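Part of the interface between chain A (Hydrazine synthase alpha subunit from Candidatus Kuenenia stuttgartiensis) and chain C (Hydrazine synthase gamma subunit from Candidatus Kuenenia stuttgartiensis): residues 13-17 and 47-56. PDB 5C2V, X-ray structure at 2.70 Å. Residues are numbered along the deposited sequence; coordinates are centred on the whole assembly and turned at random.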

# COMPACT_ATOMS: atom_id res chain seq x y z
N ALA A 13 39.98 -22.42 -7.61
CA ALA A 13 39.26 -21.93 -6.44
C ALA A 13 39.75 -22.57 -5.14
O ALA A 13 40.22 -23.71 -5.12
N LEU A 14 39.63 -21.82 -4.05
CA LEU A 14 39.93 -22.32 -2.72
C LEU A 14 38.80 -23.22 -2.24
O LEU A 14 37.65 -23.03 -2.65
N TRP A 15 39.11 -24.19 -1.38
CA TRP A 15 38.09 -25.11 -0.89
C TRP A 15 37.08 -24.40 0.00
O TRP A 15 36.00 -24.93 0.29
N THR A 16 37.43 -23.20 0.44
CA THR A 16 36.55 -22.38 1.26
C THR A 16 35.49 -21.68 0.41
O THR A 16 34.50 -21.18 0.93
N ASP A 17 35.71 -21.67 -0.90
CA ASP A 17 34.78 -21.01 -1.81
C ASP A 17 33.76 -22.03 -2.29
O ASP A 17 34.08 -22.91 -3.09
N GLN C 47 50.56 -20.72 9.54
CA GLN C 47 50.54 -19.27 9.37
C GLN C 47 49.40 -18.86 8.44
O GLN C 47 48.74 -17.84 8.67
N PHE C 48 49.17 -19.65 7.40
CA PHE C 48 48.08 -19.38 6.47
C PHE C 48 46.73 -19.49 7.17
O PHE C 48 45.90 -18.59 7.07
N GLN C 49 46.51 -20.60 7.87
CA GLN C 49 45.27 -20.82 8.61
C GLN C 49 45.08 -19.72 9.65
O GLN C 49 43.95 -19.37 10.00
N PHE C 50 46.19 -19.18 10.14
CA PHE C 50 46.17 -18.09 11.11
C PHE C 50 45.71 -16.78 10.46
O PHE C 50 44.94 -16.03 11.05
N ASN C 51 46.20 -16.50 9.26
CA ASN C 51 45.88 -15.24 8.58
C ASN C 51 44.68 -15.28 7.63
O ASN C 51 44.24 -14.24 7.15
N ASP C 52 44.15 -16.47 7.37
CA ASP C 52 43.07 -16.62 6.39
C ASP C 52 41.70 -16.25 6.96
O ASP C 52 41.32 -16.72 8.03
N ALA C 53 40.98 -15.38 6.25
CA ALA C 53 39.59 -15.08 6.61
C ALA C 53 38.57 -15.84 5.77
O ALA C 53 37.37 -15.76 6.03
N ALA C 54 39.03 -16.58 4.77
CA ALA C 54 38.12 -17.22 3.83
C ALA C 54 37.48 -18.47 4.42
O ALA C 54 36.40 -18.89 4.00
N TRP C 55 38.15 -19.06 5.40
CA TRP C 55 37.66 -20.27 6.06
C TRP C 55 36.48 -19.95 6.97
O TRP C 55 35.68 -20.83 7.30
N SER C 56 36.36 -18.69 7.37
CA SER C 56 35.31 -18.28 8.29
C SER C 56 33.97 -18.28 7.58
O SER C 56 33.90 -18.55 6.39

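Small protein interfaces often close by shape alone, with apolar and van der Waals contacts doing the joining. The contact between a short turn of the hydrazine synthase alpha subunit and the end of a helix in the gamma subunit is a compact example: no hydrogen bond links the two stretches, yet together they bury 247 Å².

The alpha-subunit bump is a type I turn from Leu14(A) to Asp17(A), closed by the backbone bond from Asp17(A) N to Leu14(A) O at 2.9 Å. Its most intimate element is Thr16(A), whose CA-to-CB bond points toward the gamma subunit and whose chi1 is p. Its CB lies 3.3 Å from Ala54(C) O, and its OG1 lies 3.3 Å from Ala54(C) CB. The methyl also reaches the next residue, with Thr16(A) CG2 3.7 Å from Trp55(C) CA and 4.1 Å from Trp55(C) CB. The branched side chain thus nests against the Ala54(C)–Trp55(C) backbone, and the CA atoms of Thr16(A) and Trp55(C) are 5.4 Å apart, the nearest backbone pairing of the two stretches.

Leu14(A) supplies a second projection. Its chi1 of -144° falls between the standard wells, while chi2 is p, and its CD2 serves two neighbours: Phe48(C) CZ at 4.3 Å and Ala54(C) CB at 4.2 Å. The methyl meets the phenylalanine ring at its edge, near the ring plane. Phe48(C), with chi1 t, reaches from the helix to this point, whereas the small Ala54(C) side chain touches both Leu14(A) and Thr16(A).

Trp15(A) shows that the direction of a CA-to-CB bond need not decide a contact. That bond points sideways, but with chi1 p and chi2 -94° the indole end comes nearer, bringing Trp15(A) CH2 to 4.4 Å from Trp55(C) CB in an oblique approach. Trp55(C), also chi1 p, does the reverse: the end of its side chain leads away, leaving the near part of the residue to receive its neighbours.

The receiving surface is braced from within. Asp52(C), just past the helix and with chi1 t, accepts a hydrogen bond at OD1 from Ala54(C) N (2.8 Å) and a weak one at OD2 from Trp55(C) N (3.1 Å). Its carboxylate therefore ties together the backbone segment on which Thr16(A) rests, while Asp52(C) OD2 makes only a loose 4.4 Å approach to Thr16(A) CG2. Polar bonds hold the receiving segment within its own chain; apolar and van der Waals contacts join it to the turn.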

# COMPACT_ATOMS: atom_id res chain seq x y z
CB ALA A 13 37.77 -22.16 -6.61
CB LEU A 14 40.14 -21.16 -1.74
CG LEU A 14 41.20 -21.32 -0.66
CD1 LEU A 14 42.57 -21.56 -1.27
CD2 LEU A 14 41.23 -20.09 0.24
CB TRP A 15 38.73 -26.28 -0.13
CG TRP A 15 39.66 -25.88 0.97
CD1 TRP A 15 41.02 -25.73 0.88
CD2 TRP A 15 39.32 -25.58 2.33
NE1 TRP A 15 41.53 -25.36 2.10
CE2 TRP A 15 40.51 -25.26 3.00
CE3 TRP A 15 38.11 -25.55 3.04
CZ2 TRP A 15 40.54 -24.92 4.36
CZ3 TRP A 15 38.14 -25.21 4.39
CH2 TRP A 15 39.35 -24.90 5.03
CB THR A 16 37.33 -21.32 2.04
OG1 THR A 16 37.93 -20.40 1.13
CG2 THR A 16 38.42 -21.97 2.88
CB ASP A 17 35.54 -20.39 -3.00
CG ASP A 17 34.68 -19.43 -3.81
OD1 ASP A 17 33.45 -19.63 -3.89
OD2 ASP A 17 35.25 -18.48 -4.38
CB GLN C 47 51.88 -18.77 8.82
CG GLN C 47 52.01 -17.25 8.83
CD GLN C 47 53.32 -16.77 8.22
OE1 GLN C 47 53.89 -17.43 7.35
NE2 GLN C 47 53.79 -15.62 8.68
CB PHE C 48 48.12 -20.32 5.27
CG PHE C 48 46.96 -20.16 4.33
CD1 PHE C 48 46.88 -19.06 3.49
CD2 PHE C 48 45.94 -21.09 4.30
CE1 PHE C 48 45.81 -18.90 2.64
CE2 PHE C 48 44.86 -20.94 3.44
CZ PHE C 48 44.80 -19.84 2.61
CB GLN C 49 45.28 -22.19 9.28
CG GLN C 49 44.00 -22.55 10.01
CD GLN C 49 42.80 -22.64 9.09
OE1 GLN C 49 42.56 -23.67 8.47
NE2 GLN C 49 42.04 -21.55 8.99
CB PHE C 50 47.56 -17.93 11.73
CG PHE C 50 47.65 -16.83 12.75
CD1 PHE C 50 47.26 -17.05 14.06
CD2 PHE C 50 48.14 -15.58 12.41
CE1 PHE C 50 47.34 -16.04 15.01
CE2 PHE C 50 48.23 -14.57 13.35
CZ PHE C 50 47.83 -14.80 14.65
CB ASN C 51 47.11 -14.75 7.82
CG ASN C 51 48.23 -14.31 8.74
OD1 ASN C 51 48.37 -13.12 9.04
ND2 ASN C 51 49.04 -15.26 9.19
CB ASP C 52 43.03 -18.05 5.86
CG ASP C 52 41.88 -18.28 4.89
OD1 ASP C 52 41.62 -17.38 4.07
OD2 ASP C 52 41.25 -19.36 4.95
CB ALA C 53 39.34 -13.58 6.50
CB ALA C 54 38.84 -17.57 2.54
CB TRP C 55 38.77 -20.93 6.87
CG TRP C 55 39.03 -20.24 8.17
CD1 TRP C 55 39.87 -19.19 8.39
CD2 TRP C 55 38.43 -20.54 9.44
NE1 TRP C 55 39.83 -18.82 9.71
CE2 TRP C 55 38.95 -19.64 10.38
CE3 TRP C 55 37.50 -21.50 9.86
CZ2 TRP C 55 38.58 -19.65 11.72
CZ3 TRP C 55 37.13 -21.51 11.19
CH2 TRP C 55 37.67 -20.60 12.11
CB SER C 56 35.61 -16.90 8.89
OG SER C 56 35.63 -15.91 7.88